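Local coordinates for beta-glucanase (Podospora anserina, PDB 4LE4), which probably hydrolyses beta-glucans, as a fungal glycoside hydrolase of family 131 that can bind cellotriose, at residues Q26-G36 against R78-T86; A42-Y50 against Q60-A70. All coordinates share one frame; numbering follows the deposited sequence.

Contact 1: residues Q26-G36 against R78-T86; sequences QVGPYQYYIHG and RRTELIPQT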
loop_
_atom_site.group_PDB
_atom_site.type_symbol
_atom_site.label_atom_id
_atom_site.label_comp_id
_atom_site.label_asym_id
_atom_site.label_seq_id
_atom_site.Cartn_x
_atom_site.Cartn_y
_atom_site.Cartn_z
ATOM N N GLN A 26 -13.956 -16.871 -4.351
ATOM C CA GLN A 26 -13.189 -15.846 -3.647
ATOM C C GLN A 26 -12.402 -16.358 -2.445
ATOM O O GLN A 26 -12.658 -15.980 -1.314
ATOM C CB GLN A 26 -14.154 -14.720 -3.254
ATOM C CG GLN A 26 -14.746 -14.029 -4.477
ATOM C CD GLN A 26 -15.807 -12.998 -4.140
ATOM O OE1 GLN A 26 -15.804 -12.424 -3.055
ATOM N NE2 GLN A 26 -16.713 -12.743 -5.089
ATOM N N VAL A 27 -11.418 -17.206 -2.710
ATOM C CA VAL A 27 -10.609 -17.785 -1.649
ATOM C C VAL A 27 -9.293 -17.048 -1.420
ATOM O O VAL A 27 -8.809 -16.317 -2.282
ATOM C CB VAL A 27 -10.238 -19.253 -1.958
ATOM C CG1 VAL A 27 -11.498 -20.126 -2.033
ATOM C CG2 VAL A 27 -9.451 -19.307 -3.254
ATOM N N GLY A 28 -8.706 -17.283 -0.258
ATOM C CA GLY A 28 -7.433 -16.666 0.061
ATOM C C GLY A 28 -7.605 -15.279 0.654
ATOM O O GLY A 28 -8.724 -14.808 0.817
ATOM N N PRO A 29 -6.504 -14.592 0.960
ATOM C CA PRO A 29 -6.541 -13.249 1.555
ATOM C C PRO A 29 -6.670 -12.042 0.637
ATOM O O PRO A 29 -6.910 -10.920 1.125
ATOM C CB PRO A 29 -5.232 -13.197 2.309
ATOM C CG PRO A 29 -4.301 -13.888 1.328
ATOM C CD PRO A 29 -5.124 -15.106 0.899
ATOM N N TYR A 30 -6.494 -12.250 -0.667
ATOM C CA TYR A 30 -6.520 -11.136 -1.613
ATOM C C TYR A 30 -7.300 -11.347 -2.886
ATOM O O TYR A 30 -7.190 -12.394 -3.523
ATOM C CB TYR A 30 -5.093 -10.791 -2.066
ATOM C CG TYR A 30 -4.222 -10.016 -1.088
ATOM C CD1 TYR A 30 -4.467 -8.666 -0.815
ATOM C CD2 TYR A 30 -3.120 -10.621 -0.485
ATOM C CE1 TYR A 30 -3.618 -7.940 0.028
ATOM C CE2 TYR A 30 -2.268 -9.914 0.370
ATOM C CZ TYR A 30 -2.524 -8.567 0.615
ATOM O OH TYR A 30 -1.668 -7.852 1.405
ATOM N N GLN A 31 -8.049 -10.326 -3.293
ATOM C CA GLN A 31 -8.734 -10.385 -4.563
ATOM C C GLN A 31 -7.661 -9.932 -5.578
ATOM O O GLN A 31 -6.992 -8.885 -5.395
ATOM C CB GLN A 31 -9.907 -9.403 -4.612
ATOM C CG GLN A 31 -10.821 -9.461 -3.414
ATOM C CD GLN A 31 -12.101 -8.681 -3.651
ATOM O OE1 GLN A 31 -12.093 -7.650 -4.328
ATOM N NE2 GLN A 31 -13.215 -9.166 -3.079
ATOM N N TYR A 32 -7.511 -10.689 -6.651
ATOM C CA TYR A 32 -6.529 -10.359 -7.666
ATOM C C TYR A 32 -7.211 -10.212 -9.025
ATOM O O TYR A 32 -7.564 -11.204 -9.675
ATOM C CB TYR A 32 -5.450 -11.450 -7.684
ATOM C CG TYR A 32 -4.364 -11.166 -8.698
ATOM C CD1 TYR A 32 -3.603 -10.009 -8.611
ATOM C CD2 TYR A 32 -4.157 -12.021 -9.770
ATOM C CE1 TYR A 32 -2.643 -9.692 -9.597
ATOM C CE2 TYR A 32 -3.193 -11.719 -10.757
ATOM C CZ TYR A 32 -2.456 -10.557 -10.657
ATOM O OH TYR A 32 -1.539 -10.230 -11.631
ATOM N N TYR A 33 -7.471 -8.960 -9.426
ATOM C CA TYR A 33 -8.093 -8.717 -10.720
ATOM C C TYR A 33 -7.700 -7.390 -11.355
ATOM O O TYR A 33 -7.825 -7.255 -12.566
ATOM C CB TYR A 33 -9.622 -8.841 -10.652
ATOM C CG TYR A 33 -10.310 -7.787 -9.805
ATOM C CD1 TYR A 33 -10.498 -7.983 -8.441
ATOM C CD2 TYR A 33 -10.814 -6.623 -10.380
ATOM C CE1 TYR A 33 -11.176 -7.067 -7.661
ATOM C CE2 TYR A 33 -11.492 -5.684 -9.615
ATOM C CZ TYR A 33 -11.673 -5.911 -8.250
ATOM O OH TYR A 33 -12.310 -4.973 -7.463
ATOM N N ILE A 34 -7.193 -6.439 -10.560
ATOM C CA ILE A 34 -6.771 -5.133 -11.095
ATOM C C ILE A 34 -5.302 -5.248 -11.497
ATOM O O ILE A 34 -4.384 -4.979 -10.717
ATOM C CB ILE A 34 -6.979 -4.015 -10.052
ATOM C CG1 ILE A 34 -8.467 -4.018 -9.651
ATOM C CG2 ILE A 34 -6.555 -2.623 -10.617
ATOM C CD1 ILE A 34 -8.844 -2.985 -8.591
ATOM N N HIS A 35 -5.106 -5.690 -12.731
ATOM C CA HIS A 35 -3.769 -5.889 -13.274
ATOM C C HIS A 35 -3.902 -5.909 -14.790
ATOM O O HIS A 35 -5.014 -5.985 -15.323
ATOM C CB HIS A 35 -3.180 -7.234 -12.780
ATOM C CG HIS A 35 -4.036 -8.431 -13.084
ATOM N ND1 HIS A 35 -4.144 -8.975 -14.348
ATOM C CD2 HIS A 35 -4.829 -9.189 -12.284
ATOM C CE1 HIS A 35 -4.961 -10.013 -14.315
ATOM N NE2 HIS A 35 -5.391 -10.165 -13.072
ATOM N N GLY A 36 -2.766 -5.872 -15.464
ATOM C CA GLY A 36 -2.759 -5.881 -16.915
ATOM C C GLY A 36 -2.928 -7.254 -17.531
ATOM O O GLY A 36 -3.293 -8.215 -16.856
ATOM N N ARG A 78 -1.510 3.256 -15.250
ATOM C CA ARG A 78 -0.937 1.906 -15.006
ATOM C C ARG A 78 -1.330 1.496 -13.582
ATOM O O ARG A 78 -1.285 2.314 -12.663
ATOM C CB ARG A 78 0.591 1.898 -15.046
ATOM C CG ARG A 78 1.201 2.502 -16.268
ATOM C CD ARG A 78 2.629 3.001 -15.923
ATOM N NE ARG A 78 3.494 1.917 -16.252
ATOM C CZ ARG A 78 4.808 1.840 -16.108
ATOM N NH1 ARG A 78 5.564 2.816 -15.579
ATOM N NH2 ARG A 78 5.372 0.748 -16.587
ATOM N N ARG A 79 -1.685 0.228 -13.393
ATOM C CA ARG A 79 -2.098 -0.254 -12.069
ATOM C C ARG A 79 -1.764 -1.716 -11.826
ATOM O O ARG A 79 -1.896 -2.527 -12.709
ATOM C CB ARG A 79 -3.630 -0.147 -11.901
ATOM C CG ARG A 79 -4.226 1.227 -12.163
ATOM C CD ARG A 79 -5.734 1.149 -12.225
ATOM N NE ARG A 79 -6.299 1.063 -10.891
ATOM C CZ ARG A 79 -7.587 1.265 -10.623
ATOM N NH1 ARG A 79 -8.434 1.561 -11.608
ATOM N NH2 ARG A 79 -8.017 1.167 -9.374
ATOM N N THR A 80 -1.381 -2.022 -10.592
ATOM C CA THR A 80 -1.161 -3.393 -10.132
ATOM C C THR A 80 -1.630 -3.254 -8.684
ATOM O O THR A 80 -0.948 -2.625 -7.854
ATOM C CB THR A 80 0.310 -3.846 -10.139
ATOM O OG1 THR A 80 0.800 -3.905 -11.485
ATOM C CG2 THR A 80 0.411 -5.229 -9.529
ATOM N N GLU A 81 -2.796 -3.810 -8.402
ATOM C CA GLU A 81 -3.371 -3.670 -7.059
ATOM C C GLU A 81 -4.011 -4.961 -6.569
ATOM O O GLU A 81 -4.549 -5.719 -7.362
ATOM C CB GLU A 81 -4.449 -2.548 -7.095
ATOM C CG GLU A 81 -3.889 -1.188 -7.489
ATOM C CD GLU A 81 -4.923 -0.292 -8.179
ATOM O OE1 GLU A 81 -6.143 -0.427 -7.874
ATOM O OE2 GLU A 81 -4.516 0.541 -9.024
ATOM N N LEU A 82 -3.938 -5.180 -5.248
ATOM C CA LEU A 82 -4.522 -6.315 -4.560
ATOM C C LEU A 82 -5.539 -5.692 -3.597
ATOM O O LEU A 82 -5.288 -4.628 -3.044
ATOM C CB LEU A 82 -3.464 -7.060 -3.709
ATOM C CG LEU A 82 -2.208 -7.479 -4.482
ATOM C CD1 LEU A 82 -1.214 -8.128 -3.555
ATOM C CD2 LEU A 82 -2.628 -8.415 -5.592
ATOM N N ILE A 83 -6.671 -6.350 -3.412
ATOM C CA ILE A 83 -7.691 -5.859 -2.491
ATOM C C ILE A 83 -7.935 -6.955 -1.444
ATOM O O ILE A 83 -7.994 -8.136 -1.779
ATOM C CB ILE A 83 -9.014 -5.544 -3.264
ATOM C CG1 ILE A 83 -8.776 -4.344 -4.195
ATOM C CG2 ILE A 83 -10.158 -5.100 -2.307
ATOM C CD1 ILE A 83 -9.904 -4.128 -5.150
ATOM N N PRO A 84 -8.051 -6.574 -0.155
ATOM C CA PRO A 84 -8.293 -7.571 0.885
ATOM C C PRO A 84 -9.568 -8.375 0.591
ATOM O O PRO A 84 -10.602 -7.804 0.202
ATOM C CB PRO A 84 -8.457 -6.729 2.160
ATOM C CG PRO A 84 -7.629 -5.506 1.866
ATOM C CD PRO A 84 -7.989 -5.227 0.413
ATOM N N GLN A 85 -9.470 -9.698 0.759
ATOM C CA GLN A 85 -10.617 -10.608 0.583
ATOM C C GLN A 85 -10.908 -10.977 2.033
ATOM O O GLN A 85 -10.129 -11.712 2.641
ATOM C CB GLN A 85 -10.236 -11.877 -0.184
ATOM C CG GLN A 85 -11.371 -12.911 -0.236
ATOM C CD GLN A 85 -12.613 -12.319 -0.852
ATOM O OE1 GLN A 85 -12.611 -11.943 -2.031
ATOM N NE2 GLN A 85 -13.689 -12.210 -0.057
ATOM N N THR A 86 -11.998 -10.446 2.567
ATOM C CA THR A 86 -12.360 -10.655 3.973
ATOM C C THR A 86 -13.853 -10.395 4.262
ATOM O O THR A 86 -14.553 -9.694 3.521
ATOM C CB THR A 86 -11.512 -9.701 4.881
ATOM O OG1 THR A 86 -11.863 -9.860 6.258
ATOM C CG2 THR A 86 -11.760 -8.243 4.500
HETATM O O HOH W 1 -6.873 -6.907 -7.602
HETATM O O HOH W 2 -0.803 -4.754 -13.820
#
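Q31 and Q85 meet through contrasting torsions: Q85 sends CG away from its own N (chi1 173°) and then folds at chi2 (57°), while Q31 keeps CG beside its N and runs extended from there. Q31 NE2 therefore donates to Q85 OE1 at 3.0 Å, within its own amide plane but from above the carbonyl plane of Q85. W21 NE1 also donates to this oxygen; accepting from two N-H groups is what suits a glutamine carbonyl to the place. The folded chain brings Q85 CG to 3.4 Å from G28 O.

Next to these amides the backbones pair. Q31 N reaches I83 O at 2.7 Å, and I83 N returns to Q31 O at 3.2 Å. Farther on the strands separate, and a water bridges them, accepting from Y33 N and donating to both Q31 O and E81 O. Direct bonding resumes from E81 N to I34 O at 3.0 Å, where I34 centres an inverse gamma turn.

Near the start of strand 30-34, L82 CD1 stands over the middle of the Y30 ring, 4.1 Å from its centroid, a CH-pi contact; the phenol OH is bonded to G7 O. At the other end, I34 CG2 lies over a face of the R79 guanidinium, 3.7 Å from R79 NE. That group is held side-on by E81, with NE and NH2 each taking one carboxylate oxygen, and H206 adds a further bond to E81 OE1. Strand 30-34 is thus joined antiparallel to strand 78-84 in one of two facing sheets, as in the beta-sandwich of the concanavalin clan.

Contact 2: residues A42-Y50 against Q60-A70; sequences AYVNLSPDY and QGAKITLDNTA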
loop_
_atom_site.group_PDB
_atom_site.type_symbol
_atom_site.label_atom_id
_atom_site.label_comp_id
_atom_site.label_asym_id
_atom_site.label_seq_id
_atom_site.Cartn_x
_atom_site.Cartn_y
_atom_site.Cartn_z
ATOM N N ALA A 42 4.565 -11.253 -13.759
ATOM C CA ALA A 42 5.036 -10.011 -14.362
ATOM C C ALA A 42 4.798 -8.836 -13.398
ATOM O O ALA A 42 5.481 -7.810 -13.483
ATOM C CB ALA A 42 4.274 -9.721 -15.650
ATOM N N TYR A 43 3.821 -9.001 -12.498
ATOM C CA TYR A 43 3.418 -7.922 -11.590
ATOM C C TYR A 43 3.636 -8.089 -10.084
ATOM O O TYR A 43 3.810 -7.104 -9.368
ATOM C CB TYR A 43 1.923 -7.638 -11.815
ATOM C CG TYR A 43 1.523 -7.489 -13.237
ATOM C CD1 TYR A 43 2.122 -6.544 -14.050
ATOM C CD2 TYR A 43 0.472 -8.267 -13.765
ATOM C CE1 TYR A 43 1.687 -6.367 -15.355
ATOM C CE2 TYR A 43 0.045 -8.095 -15.062
ATOM C CZ TYR A 43 0.653 -7.143 -15.846
ATOM O OH TYR A 43 0.210 -6.967 -17.129
ATOM N N VAL A 44 3.630 -9.323 -9.599
ATOM C CA VAL A 44 3.778 -9.534 -8.181
ATOM C C VAL A 44 4.725 -10.723 -7.961
ATOM O O VAL A 44 4.525 -11.767 -8.549
ATOM C CB VAL A 44 2.417 -9.874 -7.543
ATOM C CG1 VAL A 44 2.567 -9.899 -6.007
ATOM C CG2 VAL A 44 1.357 -8.832 -7.946
ATOM N N ASN A 45 5.738 -10.536 -7.135
ATOM C CA ASN A 45 6.677 -11.620 -6.829
ATOM C C ASN A 45 7.011 -11.538 -5.362
ATOM O O ASN A 45 7.230 -10.447 -4.840
ATOM C CB ASN A 45 7.951 -11.498 -7.672
ATOM C CG ASN A 45 7.703 -11.762 -9.139
ATOM O OD1 ASN A 45 7.498 -10.835 -9.936
ATOM N ND2 ASN A 45 7.693 -13.029 -9.508
ATOM N N LEU A 46 7.063 -12.692 -4.689
ATOM C CA LEU A 46 7.348 -12.721 -3.265
ATOM C C LEU A 46 8.762 -13.229 -3.007
ATOM O O LEU A 46 9.264 -14.099 -3.736
ATOM C CB LEU A 46 6.387 -13.671 -2.539
ATOM C CG LEU A 46 4.889 -13.531 -2.798
ATOM C CD1 LEU A 46 4.101 -14.617 -2.048
ATOM C CD2 LEU A 46 4.444 -12.127 -2.335
ATOM N N SER A 47 9.379 -12.692 -1.963
ATOM C CA SER A 47 10.713 -13.098 -1.546
ATOM C C SER A 47 11.048 -12.520 -0.188
ATOM O O SER A 47 10.561 -11.442 0.192
ATOM C CB SER A 47 11.767 -12.642 -2.568
ATOM O OG SER A 47 13.076 -12.900 -2.090
ATOM N N PRO A 48 11.853 -13.251 0.597
ATOM C CA PRO A 48 12.259 -12.771 1.912
ATOM C C PRO A 48 13.123 -11.533 1.692
ATOM O O PRO A 48 13.294 -10.722 2.588
ATOM C CB PRO A 48 13.092 -13.935 2.466
ATOM C CG PRO A 48 12.508 -15.128 1.775
ATOM C CD PRO A 48 12.365 -14.614 0.362
ATOM N N ASP A 49 13.659 -11.376 0.480
ATOM C CA ASP A 49 14.514 -10.245 0.209
ATOM C C ASP A 49 13.721 -8.986 -0.074
ATOM O O ASP A 49 14.294 -7.919 -0.180
ATOM C CB ASP A 49 15.426 -10.505 -0.999
ATOM C CG ASP A 49 16.265 -11.792 -0.854
ATOM O OD1 ASP A 49 16.526 -12.221 0.289
ATOM O OD2 ASP A 49 16.673 -12.358 -1.895
ATOM N N TYR A 50 12.413 -9.117 -0.183
ATOM C CA TYR A 50 11.576 -7.977 -0.541
ATOM C C TYR A 50 10.813 -7.359 0.614
ATOM O O TYR A 50 9.919 -6.551 0.376
ATOM C CB TYR A 50 10.564 -8.411 -1.604
ATOM C CG TYR A 50 11.144 -8.946 -2.894
ATOM C CD1 TYR A 50 12.439 -8.622 -3.294
ATOM C CD2 TYR A 50 10.361 -9.716 -3.743
ATOM C CE1 TYR A 50 12.943 -9.053 -4.521
ATOM C CE2 TYR A 50 10.850 -10.143 -4.975
ATOM C CZ TYR A 50 12.139 -9.806 -5.356
ATOM O OH TYR A 50 12.622 -10.231 -6.594
ATOM N N GLN A 60 7.797 -13.207 3.817
ATOM C CA GLN A 60 8.242 -12.728 2.529
ATOM C C GLN A 60 7.593 -11.357 2.264
ATOM O O GLN A 60 6.542 -11.078 2.797
ATOM C CB GLN A 60 7.781 -13.674 1.439
ATOM C CG GLN A 60 8.423 -15.048 1.426
ATOM C CD GLN A 60 8.123 -15.777 0.155
ATOM O OE1 GLN A 60 7.045 -16.389 -0.005
ATOM N NE2 GLN A 60 9.065 -15.719 -0.778
ATOM N N GLY A 61 8.233 -10.542 1.441
ATOM C CA GLY A 61 7.662 -9.261 1.054
ATOM C C GLY A 61 7.248 -9.451 -0.396
ATOM O O GLY A 61 7.557 -10.464 -1.028
ATOM N N ALA A 62 6.551 -8.472 -0.960
ATOM C CA ALA A 62 6.123 -8.577 -2.331
ATOM C C ALA A 62 6.693 -7.454 -3.180
ATOM O O ALA A 62 6.658 -6.288 -2.786
ATOM C CB ALA A 62 4.588 -8.540 -2.395
ATOM N N LYS A 63 7.258 -7.806 -4.331
ATOM C CA LYS A 63 7.702 -6.767 -5.246
ATOM C C LYS A 63 6.501 -6.607 -6.177
ATOM O O LYS A 63 6.059 -7.577 -6.797
ATOM C CB LYS A 63 8.917 -7.219 -6.067
ATOM C CG LYS A 63 9.324 -6.160 -7.104
ATOM C CD LYS A 63 10.689 -6.522 -7.721
ATOM C CE LYS A 63 10.640 -7.807 -8.450
ATOM N NZ LYS A 63 11.992 -8.020 -9.104
ATOM N N ILE A 64 5.947 -5.395 -6.223
ATOM C CA ILE A 64 4.821 -5.079 -7.085
ATOM C C ILE A 64 5.407 -4.242 -8.212
ATOM O O ILE A 64 6.103 -3.256 -7.987
ATOM C CB ILE A 64 3.707 -4.329 -6.291
ATOM C CG1 ILE A 64 3.027 -5.351 -5.366
ATOM C CG2 ILE A 64 2.671 -3.741 -7.251
ATOM C CD1 ILE A 64 1.902 -4.806 -4.498
ATOM N N THR A 65 5.137 -4.679 -9.424
ATOM C CA THR A 65 5.700 -4.061 -10.619
ATOM C C THR A 65 4.722 -3.478 -11.629
ATOM O O THR A 65 3.697 -4.074 -11.934
ATOM C CB THR A 65 6.536 -5.133 -11.368
ATOM O OG1 THR A 65 7.623 -5.544 -10.521
ATOM C CG2 THR A 65 7.070 -4.602 -12.690
ATOM N N LEU A 66 5.067 -2.318 -12.161
ATOM C CA LEU A 66 4.282 -1.724 -13.222
ATOM C C LEU A 66 5.212 -1.859 -14.411
ATOM O O LEU A 66 6.380 -1.442 -14.336
ATOM C CB LEU A 66 4.051 -0.238 -13.002
ATOM C CG LEU A 66 3.196 0.151 -11.802
ATOM C CD1 LEU A 66 3.085 1.703 -11.696
ATOM C CD2 LEU A 66 1.828 -0.471 -12.009
ATOM N N ASP A 67 4.721 -2.453 -15.488
ATOM C CA ASP A 67 5.551 -2.560 -16.687
ATOM C C ASP A 67 4.745 -2.037 -17.859
ATOM O O ASP A 67 3.715 -1.428 -17.645
ATOM C CB ASP A 67 6.047 -3.998 -16.910
ATOM C CG ASP A 67 4.938 -4.992 -17.300
ATOM O OD1 ASP A 67 3.793 -4.593 -17.607
ATOM O OD2 ASP A 67 5.246 -6.212 -17.317
ATOM N N ASN A 68 5.187 -2.272 -19.098
ATOM C CA ASN A 68 4.452 -1.734 -20.231
ATOM C C ASN A 68 3.063 -2.290 -20.446
ATOM O O ASN A 68 2.270 -1.707 -21.192
ATOM C CB ASN A 68 5.245 -1.888 -21.527
ATOM C CG ASN A 68 6.541 -1.113 -21.509
ATOM O OD1 ASN A 68 6.580 0.062 -21.117
ATOM N ND2 ASN A 68 7.622 -1.763 -21.945
ATOM N N THR A 69 2.742 -3.397 -19.778
ATOM C CA THR A 69 1.431 -4.028 -19.949
ATOM C C THR A 69 0.484 -3.840 -18.746
ATOM O O THR A 69 -0.616 -4.391 -18.730
ATOM C CB THR A 69 1.591 -5.535 -20.124
ATOM O OG1 THR A 69 2.037 -6.096 -18.882
ATOM C CG2 THR A 69 2.668 -5.830 -21.191
ATOM N N ALA A 70 0.932 -3.086 -17.755
ATOM C CA ALA A 70 0.158 -2.890 -16.534
ATOM C C ALA A 70 -1.033 -1.940 -16.664
ATOM O O ALA A 70 -1.139 -0.980 -15.910
ATOM C CB ALA A 70 1.077 -2.434 -15.415
HETATM O O HOH W 3 7.252 -7.316 -15.453
#
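The pairing of A42-Y50 with Q60-A70 is a regular antiparallel one, in the sheet that strand 61-66 shares with strand 222-233, and a tyrosine closes it at each end. N45 and K63 exchange two backbone bonds, of which K63 N to N45 O is 2.7 Å; S47 and G61 do the same. S47 O is gripped twice, by G61 N and Y50 N, which arrive from opposite faces of its carbonyl plane. Because G61 has no CB, its CA can point a C-H at Y50 O, 3.6 Å away, a spot too close to that carbonyl for any side chain.

The Y50 ring lies between two CB methylenes. K63 CB is over one face, 4.0 Å from the ring centroid, and S47 CB is over the other. The lysine then bends at chi3 (62°), bringing NZ to the phenol OH in a weak 3.4 Å bond. L46 CD2 packs on A62 CB at 3.6 Å, where a small residue lets the leucine come close.

At the far end Y43 OH donates to T69 OG1 at 2.7 Å. T69 OG1 in turn donates a hydrogen bond to D67 OD1 at 2.6 Å, on its syn lone pair, and T69 N meets that same oxygen in an Asx turn. S38 N donates to Y43 OH, extending the chain. Such a relay of donors into one carboxylate probably polarises the hydroxyls toward D67 and fixes the turn after strand 61-66 against the tyrosine.

From the N terminus the chain lays down strand 30-34, then strand 44-47, before turning back through 61-66 to 78-84. Contact 2 closes first, across a short loop of nine residues; contact 1 closes around it, pairing the outer strands of the four, so the two are nested and do not cross. They belong to different sheets of the sandwich, with T80 of contact 1 packing on I64 and L66 of contact 2. The sheets are also tied where the chain passes between them: R79 N lies 2.8 Å from A70 O, probably a hydrogen bond, and R78 NH2 reaches D67 O, while Y43 touches H35.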